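Local coordinates for KLLA0E08119p (Kluyveromyces lactis, PDB 3VA7), which probably carboxylates urea at the expense of ATP, using a biotin carrier, and in the full-length enzyme also hydrolyses the resulting allophanate, at residues Lys94-Ala99 and Ser125-Val130; Asp119-Cys124 and Asp137-Leu142; Gln780-Ser785 and Leu809-Asp814. All blocks are in the same frame, centred on the assembly; numbering follows the deposited sequence.

Interaction 1: residues Lys94-Ala99 and Ser125-Val130; sequences KIINAA and SQENIV
The CD1 methyl of I129 lies against two side chains of helix 92-101, 3.8 Å from A99 CB and 3.9 Å from I96 CG1. A99 follows I96 by three residues, so both lie on one face of the helix, and a single methyl spans them. The isoleucine reaches them because CG1 lies beside its own backbone N (chi1 -60°) and the chain then runs nearly straight out to CD1 (chi2 162°). Strand 106-108 closes the buried side: I107 touches I96, A99 and I129 alike. This belongs to the Rossmann-like parallel sheet of the biotin carboxylase N-terminal domain, where helix 92-101 leads into strand 106-108, and the turn S125-N128 carries the chain from helix 118-125 to edge strand 130-131. N128 ends that helix in a Schellman motif, its phi positive at 62°, and the reversal delivers I129 inward. Toward the solvent the contact is looser. The aliphatic part of E127 passes I96 with CG 4.3 Å from I96 CG1, while its carboxylate turns away from the apolar patch and pairs through OE2 with R123 of helix 118-125. K100, also on helix 92-101, donates from NZ to E127 O and ties the backbone of the turn to that helix.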
loop_
_atom_site.group_PDB
_atom_site.type_symbol
_atom_site.label_atom_id
_atom_site.label_comp_id
_atom_site.label_asym_id
_atom_site.label_seq_id
_atom_site.Cartn_x
_atom_site.Cartn_y
_atom_site.Cartn_z
ATOM N N LYS A 94 32.730 16.386 9.962
ATOM C CA LYS A 94 32.319 15.285 9.124
ATOM C C LYS A 94 32.417 15.651 7.640
ATOM O O LYS A 94 33.088 14.923 6.873
ATOM C CB LYS A 94 30.901 14.866 9.500
ATOM C CG LYS A 94 30.798 14.056 10.812
ATOM C CD LYS A 94 29.354 13.827 11.209
ATOM C CE LYS A 94 29.209 12.494 11.974
ATOM N NZ LYS A 94 27.809 12.093 12.270
ATOM N N ILE A 95 31.827 16.799 7.253
ATOM C CA ILE A 95 31.822 17.295 5.841
ATOM C C ILE A 95 33.225 17.388 5.283
ATOM O O ILE A 95 33.528 16.846 4.210
ATOM C CB ILE A 95 31.063 18.681 5.640
ATOM C CG1 ILE A 95 29.548 18.589 5.909
ATOM C CG2 ILE A 95 31.326 19.279 4.255
ATOM C CD1 ILE A 95 28.848 17.253 5.533
ATOM N N ILE A 96 34.087 18.060 6.027
ATOM C CA ILE A 96 35.429 18.330 5.561
ATOM C C ILE A 96 36.236 17.025 5.465
ATOM O O ILE A 96 37.030 16.831 4.531
ATOM C CB ILE A 96 36.086 19.381 6.477
ATOM C CG1 ILE A 96 36.659 20.531 5.642
ATOM C CG2 ILE A 96 37.170 18.750 7.327
ATOM C CD1 ILE A 96 35.643 21.570 5.242
ATOM N N ASN A 97 36.002 16.129 6.430
ATOM C CA ASN A 97 36.547 14.761 6.396
ATOM C C ASN A 97 36.009 13.988 5.167
ATOM O O ASN A 97 36.771 13.295 4.433
ATOM C CB ASN A 97 36.271 13.999 7.718
ATOM C CG ASN A 97 36.910 12.584 7.749
ATOM O OD1 ASN A 97 38.113 12.407 7.469
ATOM N ND2 ASN A 97 36.095 11.577 8.066
ATOM N N ALA A 98 34.704 14.156 4.914
ATOM C CA ALA A 98 34.129 13.586 3.704
ATOM C C ALA A 98 34.829 14.035 2.408
ATOM O O ALA A 98 35.066 13.187 1.532
ATOM C CB ALA A 98 32.670 13.813 3.659
ATOM N N ALA A 99 35.186 15.326 2.300
ATOM C CA ALA A 99 35.837 15.845 1.079
ATOM C C ALA A 99 37.285 15.405 1.002
ATOM O O ALA A 99 37.834 15.191 -0.103
ATOM C CB ALA A 99 35.761 17.331 1.014
ATOM N N SER A 125 38.734 27.074 3.313
ATOM C CA SER A 125 39.953 27.783 2.920
ATOM C C SER A 125 41.184 27.288 3.667
ATOM O O SER A 125 42.201 26.971 3.036
ATOM C CB SER A 125 39.832 29.296 3.076
ATOM O OG SER A 125 40.903 29.898 2.356
ATOM N N GLN A 126 41.075 27.196 4.997
ATOM C CA GLN A 126 42.234 26.825 5.858
ATOM C C GLN A 126 42.576 25.301 5.702
ATOM O O GLN A 126 43.490 24.770 6.343
ATOM C CB GLN A 126 42.025 27.290 7.343
ATOM C CG GLN A 126 41.752 26.129 8.322
ATOM C CD GLN A 126 41.138 26.530 9.661
ATOM O OE1 GLN A 126 40.368 27.511 9.752
ATOM N NE2 GLN A 126 41.446 25.742 10.712
ATOM N N GLU A 127 41.848 24.631 4.805
ATOM C CA GLU A 127 42.017 23.208 4.560
ATOM C C GLU A 127 42.435 22.875 3.105
ATOM O O GLU A 127 42.633 21.700 2.767
ATOM C CB GLU A 127 40.737 22.487 4.945
ATOM C CG GLU A 127 40.938 21.085 5.333
ATOM C CD GLU A 127 41.250 20.889 6.823
ATOM O OE1 GLU A 127 42.191 20.098 7.077
ATOM O OE2 GLU A 127 40.547 21.464 7.720
ATOM N N ASN A 128 42.619 23.897 2.268
ATOM C CA ASN A 128 42.903 23.702 0.831
ATOM C C ASN A 128 41.741 22.974 0.044
ATOM O O ASN A 128 41.965 22.259 -0.942
ATOM C CB ASN A 128 44.289 23.070 0.624
ATOM C CG ASN A 128 44.828 23.196 -0.842
ATOM O OD1 ASN A 128 44.713 24.247 -1.516
ATOM N ND2 ASN A 128 45.454 22.109 -1.311
ATOM N N ILE A 129 40.503 23.198 0.495
ATOM C CA ILE A 129 39.319 22.862 -0.266
ATOM C C ILE A 129 38.600 24.157 -0.688
ATOM O O ILE A 129 38.242 24.983 0.146
ATOM C CB ILE A 129 38.387 21.965 0.556
ATOM C CG1 ILE A 129 39.072 20.662 0.943
ATOM C CG2 ILE A 129 37.164 21.596 -0.219
ATOM C CD1 ILE A 129 38.340 19.956 2.124
ATOM N N VAL A 130 38.389 24.326 -1.990
ATOM C CA VAL A 130 37.705 25.512 -2.514
ATOM C C VAL A 130 36.182 25.479 -2.280
ATOM O O VAL A 130 35.501 24.745 -2.929
ATOM C CB VAL A 130 37.965 25.654 -4.027
ATOM C CG1 VAL A 130 37.204 26.839 -4.575
ATOM C CG2 VAL A 130 39.456 25.773 -4.304
#

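Interaction 2: residues Asp119-Cys124 and Asp137-Leu142; sequences DFSDRC and DAIRKL
An antiparallel helix pair is stitched together here by the salt-bridge network of D119, D122 and R140, with S121 and I139 touching beneath it. The short segments run at 172° to each other, their axes 9.5 Å apart at closest approach. R140 reaches across from helix 136-143 with its chain bent at chi3, and D122 comes from the opposite direction to meet it. D122 OD2 takes both terminal nitrogens: R140 NH2 donates to it over 2.5 Å, nearly along the carboxylate C-O bond, while R140 NH1 adds a weaker, more bent hydrogen bond of 2.9 Å. The two planes are 22° apart, and OD2 sits at the guanidinium edge, near its plane. In the Rossmann-like N-terminal domain of the biotin carboxylase part, helix 118-125 connects neighbouring parallel strands 106-108 and 130-131, and helix 136-143 follows the second of them, turned back alongside the first helix. One turn earlier on helix 118-125, D119 adds a longer salt bridge, its OD2 lying 3.5 Å from R140 NH2 and also at the guanidinium edge, but with the D119 carboxylate plane turned 43° from that of the guanidinium. Two carboxylates thus share one nitrogen on the more exposed side of the pair, where R140 would be expected to ease their mutual repulsion. Below, in the buried part, I139 CD1 packs 3.9 Å from S121 CB. The serine hydroxyl is satisfied away from this methyl, bonded to P134 O in the chain leading to helix 136-143, and P134 also touches the I139 side chain.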
loop_
_atom_site.group_PDB
_atom_site.type_symbol
_atom_site.label_atom_id
_atom_site.label_comp_id
_atom_site.label_asym_id
_atom_site.label_seq_id
_atom_site.Cartn_x
_atom_site.Cartn_y
_atom_site.Cartn_z
ATOM N N ASP A 119 32.276 30.273 9.328
ATOM C CA ASP A 119 33.335 29.422 9.897
ATOM C C ASP A 119 33.636 28.346 8.861
ATOM O O ASP A 119 34.807 28.117 8.472
ATOM C CB ASP A 119 32.924 28.763 11.229
ATOM C CG ASP A 119 32.721 29.783 12.388
ATOM O OD1 ASP A 119 31.888 29.479 13.273
ATOM O OD2 ASP A 119 33.383 30.859 12.398
ATOM N N PHE A 120 32.547 27.724 8.377
ATOM C CA PHE A 120 32.642 26.741 7.312
ATOM C C PHE A 120 33.347 27.269 6.065
ATOM O O PHE A 120 34.285 26.649 5.587
ATOM C CB PHE A 120 31.276 26.149 6.965
ATOM C CG PHE A 120 31.342 25.088 5.904
ATOM C CD1 PHE A 120 30.677 25.249 4.698
ATOM C CD2 PHE A 120 32.104 23.932 6.106
ATOM C CE1 PHE A 120 30.740 24.259 3.738
ATOM C CE2 PHE A 120 32.169 22.930 5.133
ATOM C CZ PHE A 120 31.490 23.094 3.960
ATOM N N SER A 121 32.949 28.420 5.548
ATOM C CA SER A 121 33.688 28.915 4.384
ATOM C C SER A 121 35.195 29.001 4.683
ATOM O O SER A 121 36.014 28.579 3.865
ATOM C CB SER A 121 33.144 30.225 3.865
ATOM O OG SER A 121 33.944 30.648 2.791
ATOM N N ASP A 122 35.518 29.504 5.884
ATOM C CA ASP A 122 36.893 29.657 6.378
ATOM C C ASP A 122 37.635 28.310 6.614
ATOM O O ASP A 122 38.806 28.189 6.213
ATOM C CB ASP A 122 36.937 30.542 7.660
ATOM C CG ASP A 122 36.678 32.055 7.392
ATOM O OD1 ASP A 122 37.075 32.616 6.340
ATOM O OD2 ASP A 122 36.080 32.702 8.275
ATOM N N ARG A 123 36.963 27.321 7.238
ATOM C CA ARG A 123 37.478 25.930 7.327
ATOM C C ARG A 123 37.884 25.362 5.968
ATOM O O ARG A 123 38.955 24.743 5.850
ATOM C CB ARG A 123 36.471 24.957 7.979
ATOM C CG ARG A 123 36.820 24.448 9.407
ATOM C CD ARG A 123 38.317 23.985 9.553
ATOM N NE ARG A 123 38.588 22.531 9.540
ATOM C CZ ARG A 123 37.897 21.579 10.193
ATOM N NH1 ARG A 123 36.848 21.880 10.956
ATOM N NH2 ARG A 123 38.268 20.297 10.076
ATOM N N CYS A 124 37.033 25.544 4.948
ATOM C CA CYS A 124 37.403 25.108 3.583
ATOM C C CYS A 124 38.684 25.756 3.203
ATOM O O CYS A 124 39.621 25.072 2.818
ATOM C CB CYS A 124 36.347 25.418 2.495
ATOM S SG CYS A 124 34.871 24.453 2.710
ATOM N N ASP A 137 34.243 36.259 5.292
ATOM C CA ASP A 137 34.116 37.639 5.648
ATOM C C ASP A 137 32.882 38.273 5.102
ATOM O O ASP A 137 32.083 38.830 5.865
ATOM C CB ASP A 137 35.285 38.411 5.080
ATOM C CG ASP A 137 35.981 39.201 6.134
ATOM O OD1 ASP A 137 36.558 38.523 7.041
ATOM O OD2 ASP A 137 35.914 40.466 6.068
ATOM N N ALA A 138 32.763 38.232 3.777
ATOM C CA ALA A 138 31.556 38.653 3.095
ATOM C C ALA A 138 30.293 38.061 3.785
ATOM O O ALA A 138 29.339 38.801 4.086
ATOM C CB ALA A 138 31.636 38.317 1.567
ATOM N N ILE A 139 30.312 36.764 4.088
ATOM C CA ILE A 139 29.199 36.128 4.827
ATOM C C ILE A 139 28.935 36.730 6.241
ATOM O O ILE A 139 27.773 36.996 6.596
ATOM C CB ILE A 139 29.360 34.587 4.926
ATOM C CG1 ILE A 139 29.415 33.927 3.536
ATOM C CG2 ILE A 139 28.257 33.953 5.783
ATOM C CD1 ILE A 139 30.081 32.592 3.570
ATOM N N ARG A 140 30.005 36.946 7.026
ATOM C CA ARG A 140 29.913 37.691 8.305
ATOM C C ARG A 140 29.359 39.099 8.132
ATOM O O ARG A 140 28.367 39.470 8.779
ATOM C CB ARG A 140 31.257 37.766 8.985
ATOM C CG ARG A 140 31.426 36.729 10.044
ATOM C CD ARG A 140 32.891 36.607 10.329
ATOM N NE ARG A 140 33.250 35.206 10.492
ATOM C CZ ARG A 140 34.237 34.595 9.834
ATOM N NH1 ARG A 140 35.010 35.266 8.954
ATOM N NH2 ARG A 140 34.453 33.300 10.083
ATOM N N LYS A 141 29.989 39.851 7.231
ATOM C CA LYS A 141 29.535 41.194 6.829
ATOM C C LYS A 141 28.068 41.229 6.353
ATOM O O LYS A 141 27.392 42.241 6.504
ATOM C CB LYS A 141 30.497 41.794 5.779
ATOM C CG LYS A 141 31.605 42.710 6.353
ATOM C CD LYS A 141 33.069 42.328 5.943
ATOM C CE LYS A 141 33.598 43.047 4.668
ATOM N NZ LYS A 141 34.445 42.149 3.744
ATOM N N LEU A 142 27.563 40.139 5.782
ATOM C CA LEU A 142 26.152 40.112 5.372
ATOM C C LEU A 142 25.180 39.452 6.366
ATOM O O LEU A 142 23.972 39.657 6.257
ATOM C CB LEU A 142 25.992 39.477 4.002
ATOM C CG LEU A 142 26.196 40.270 2.709
ATOM C CD1 LEU A 142 26.000 41.761 2.826
ATOM C CD2 LEU A 142 27.533 39.967 2.109
#

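Interaction 3: residues Gln780-Ser785 and Leu809-Asp814; sequences QFVPLS and LELSDD
L811 forks over the end of strand 778-783, one methyl to V782 and the other to L784, and makes the whole of this small apolar contact between Q780-S785 and L809-D814. The second segment enters with L809 and E810 in extended conformation, neither side chain meeting the strand. Next comes L811 itself, its side chain directed at the strand. The backbones stay well apart, V782 CA and L811 CA being 9.3 Å from each other, so that side chains alone bridge the two segments. L811 CD2 lies 3.9 Å from V782 CG1, the two side chains running past each other from opposite directions. L811 CD1 fits against the branched end of L784, 3.9 Å from L784 CD1 and 4.1 Å from L784 CD2. With chi2 at 51° the two methyls of L811 point to different partners. V782 and L784 are two residues apart along an extended chain, while F781, between Q780 and V782, faces the other way. The strand is part of a mixed sheet of the carboxyltransferase A and B region, hydrogen-bonded to strand 662-669 through the backbone of V782 with I665 and V667, and L811 packs on strand 778-783 from a loop that follows helix 786-802. Beyond S812 the chain coils into a short 3-10 turn at D813 and D814, both exposed, and I816 a little later returns to touch V782 and P783. On the other segment S785 caps the start of helix 786-802, its OG accepting from V788 N; the loop after that helix contains L809-D814.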
loop_
_atom_site.group_PDB
_atom_site.type_symbol
_atom_site.label_atom_id
_atom_site.label_comp_id
_atom_site.label_asym_id
_atom_site.label_seq_id
_atom_site.Cartn_x
_atom_site.Cartn_y
_atom_site.Cartn_z
ATOM N N GLN A 780 -27.682 -20.536 8.811
ATOM C CA GLN A 780 -27.913 -21.881 8.272
ATOM C C GLN A 780 -27.746 -21.777 6.783
ATOM O O GLN A 780 -28.281 -20.857 6.122
ATOM C CB GLN A 780 -29.330 -22.368 8.563
ATOM C CG GLN A 780 -29.549 -23.823 8.198
ATOM C CD GLN A 780 -30.985 -24.302 8.459
ATOM O OE1 GLN A 780 -31.940 -23.502 8.505
ATOM N NE2 GLN A 780 -31.141 -25.612 8.619
ATOM N N PHE A 781 -26.975 -22.716 6.255
ATOM C CA PHE A 781 -26.699 -22.765 4.821
ATOM C C PHE A 781 -27.761 -23.550 4.103
ATOM O O PHE A 781 -28.109 -24.671 4.444
ATOM C CB PHE A 781 -25.314 -23.365 4.572
ATOM C CG PHE A 781 -24.194 -22.521 5.100
ATOM C CD1 PHE A 781 -24.003 -21.214 4.616
ATOM C CD2 PHE A 781 -23.320 -23.027 6.071
ATOM C CE1 PHE A 781 -22.985 -20.426 5.095
ATOM C CE2 PHE A 781 -22.270 -22.231 6.565
ATOM C CZ PHE A 781 -22.101 -20.925 6.096
ATOM N N VAL A 782 -28.268 -22.953 3.072
ATOM C CA VAL A 782 -29.452 -23.463 2.436
ATOM C C VAL A 782 -29.026 -23.816 0.986
ATOM O O VAL A 782 -28.459 -22.972 0.270
ATOM C CB VAL A 782 -30.487 -22.328 2.596
ATOM C CG1 VAL A 782 -30.729 -21.614 1.349
ATOM C CG2 VAL A 782 -31.740 -22.827 3.271
ATOM N N PRO A 783 -29.195 -25.087 0.573
ATOM C CA PRO A 783 -28.753 -25.486 -0.780
ATOM C C PRO A 783 -29.579 -24.859 -1.896
ATOM O O PRO A 783 -30.803 -24.655 -1.792
ATOM C CB PRO A 783 -28.916 -26.998 -0.788
ATOM C CG PRO A 783 -29.933 -27.251 0.240
ATOM C CD PRO A 783 -29.918 -26.164 1.264
ATOM N N LEU A 784 -28.885 -24.533 -2.962
ATOM C CA LEU A 784 -29.428 -23.737 -4.020
ATOM C C LEU A 784 -28.776 -24.312 -5.299
ATOM O O LEU A 784 -27.557 -24.692 -5.286
ATOM C CB LEU A 784 -29.018 -22.298 -3.791
ATOM C CG LEU A 784 -29.982 -21.176 -3.416
ATOM C CD1 LEU A 784 -30.837 -21.510 -2.233
ATOM C CD2 LEU A 784 -29.226 -19.832 -3.255
ATOM N N SER A 785 -29.615 -24.442 -6.345
ATOM C CA SER A 785 -29.216 -24.885 -7.669
ATOM C C SER A 785 -28.471 -23.761 -8.371
ATOM O O SER A 785 -28.691 -22.555 -8.101
ATOM C CB SER A 785 -30.447 -25.219 -8.510
ATOM O OG SER A 785 -31.150 -24.025 -8.894
ATOM N N LEU A 809 -35.404 -10.194 -6.245
ATOM C CA LEU A 809 -35.765 -11.495 -5.760
ATOM C C LEU A 809 -34.905 -11.847 -4.579
ATOM O O LEU A 809 -33.754 -11.474 -4.546
ATOM C CB LEU A 809 -35.513 -12.503 -6.848
ATOM C CG LEU A 809 -36.743 -12.838 -7.646
ATOM C CD1 LEU A 809 -36.385 -12.698 -9.120
ATOM C CD2 LEU A 809 -37.137 -14.268 -7.271
ATOM N N GLU A 810 -35.477 -12.572 -3.622
ATOM C CA GLU A 810 -34.781 -12.963 -2.418
ATOM C C GLU A 810 -35.131 -14.393 -2.128
ATOM O O GLU A 810 -36.139 -14.904 -2.626
ATOM C CB GLU A 810 -35.150 -12.092 -1.218
ATOM C CG GLU A 810 -34.489 -10.713 -1.205
ATOM C CD GLU A 810 -34.567 -10.030 0.166
ATOM O OE1 GLU A 810 -35.722 -9.671 0.573
ATOM O OE2 GLU A 810 -33.474 -9.839 0.805
ATOM N N LEU A 811 -34.274 -15.039 -1.347
ATOM C CA LEU A 811 -34.513 -16.365 -0.809
ATOM C C LEU A 811 -35.981 -16.557 -0.386
ATOM O O LEU A 811 -36.590 -15.677 0.268
ATOM C CB LEU A 811 -33.581 -16.558 0.391
ATOM C CG LEU A 811 -32.802 -17.858 0.478
ATOM C CD1 LEU A 811 -32.101 -18.095 -0.835
ATOM C CD2 LEU A 811 -31.809 -17.877 1.629
ATOM N N SER A 812 -36.553 -17.689 -0.789
ATOM C CA SER A 812 -37.880 -18.112 -0.321
ATOM C C SER A 812 -37.959 -19.612 -0.508
ATOM O O SER A 812 -37.254 -20.150 -1.367
ATOM C CB SER A 812 -39.015 -17.408 -1.073
ATOM O OG SER A 812 -38.988 -17.738 -2.449
ATOM N N ASP A 813 -38.791 -20.285 0.287
ATOM C CA ASP A 813 -38.777 -21.754 0.313
ATOM C C ASP A 813 -38.828 -22.470 -1.024
ATOM O O ASP A 813 -38.146 -23.478 -1.188
ATOM C CB ASP A 813 -39.833 -22.295 1.258
ATOM C CG ASP A 813 -39.640 -21.759 2.651
ATOM O OD1 ASP A 813 -38.510 -21.929 3.173
ATOM O OD2 ASP A 813 -40.584 -21.119 3.192
ATOM N N ASP A 814 -39.597 -21.938 -1.975
ATOM C CA ASP A 814 -39.710 -22.564 -3.298
ATOM C C ASP A 814 -38.466 -22.351 -4.170
ATOM O O ASP A 814 -38.359 -22.893 -5.278
ATOM C CB ASP A 814 -40.984 -22.104 -4.030
ATOM C CG ASP A 814 -41.148 -20.585 -4.038
ATOM O OD1 ASP A 814 -41.636 -20.040 -2.998
ATOM O OD2 ASP A 814 -40.814 -19.952 -5.094
#

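In the fold
Interactions 1 and 2 are neighbours in the biotin carboxylase part, their centres 14 Å apart and their segments alternating along the chain. Helix 118-125 and the turn after it serve both: I129 N is probably hydrogen-bonded to C124 O (3.1 Å), and F120 turns its back on interaction 2 to pack against interaction 1, F120 CE2 lying 3.7 Å from I96 CD1. Interaction 3 belongs to the far side of the molecule, its centre 81 Å from that of interaction 1 and 85 Å from that of interaction 2. It lies in the carboxyltransferase half, which holds the bound urea and biotin; the L784 side chain is about 11 Å from the sodium ion there.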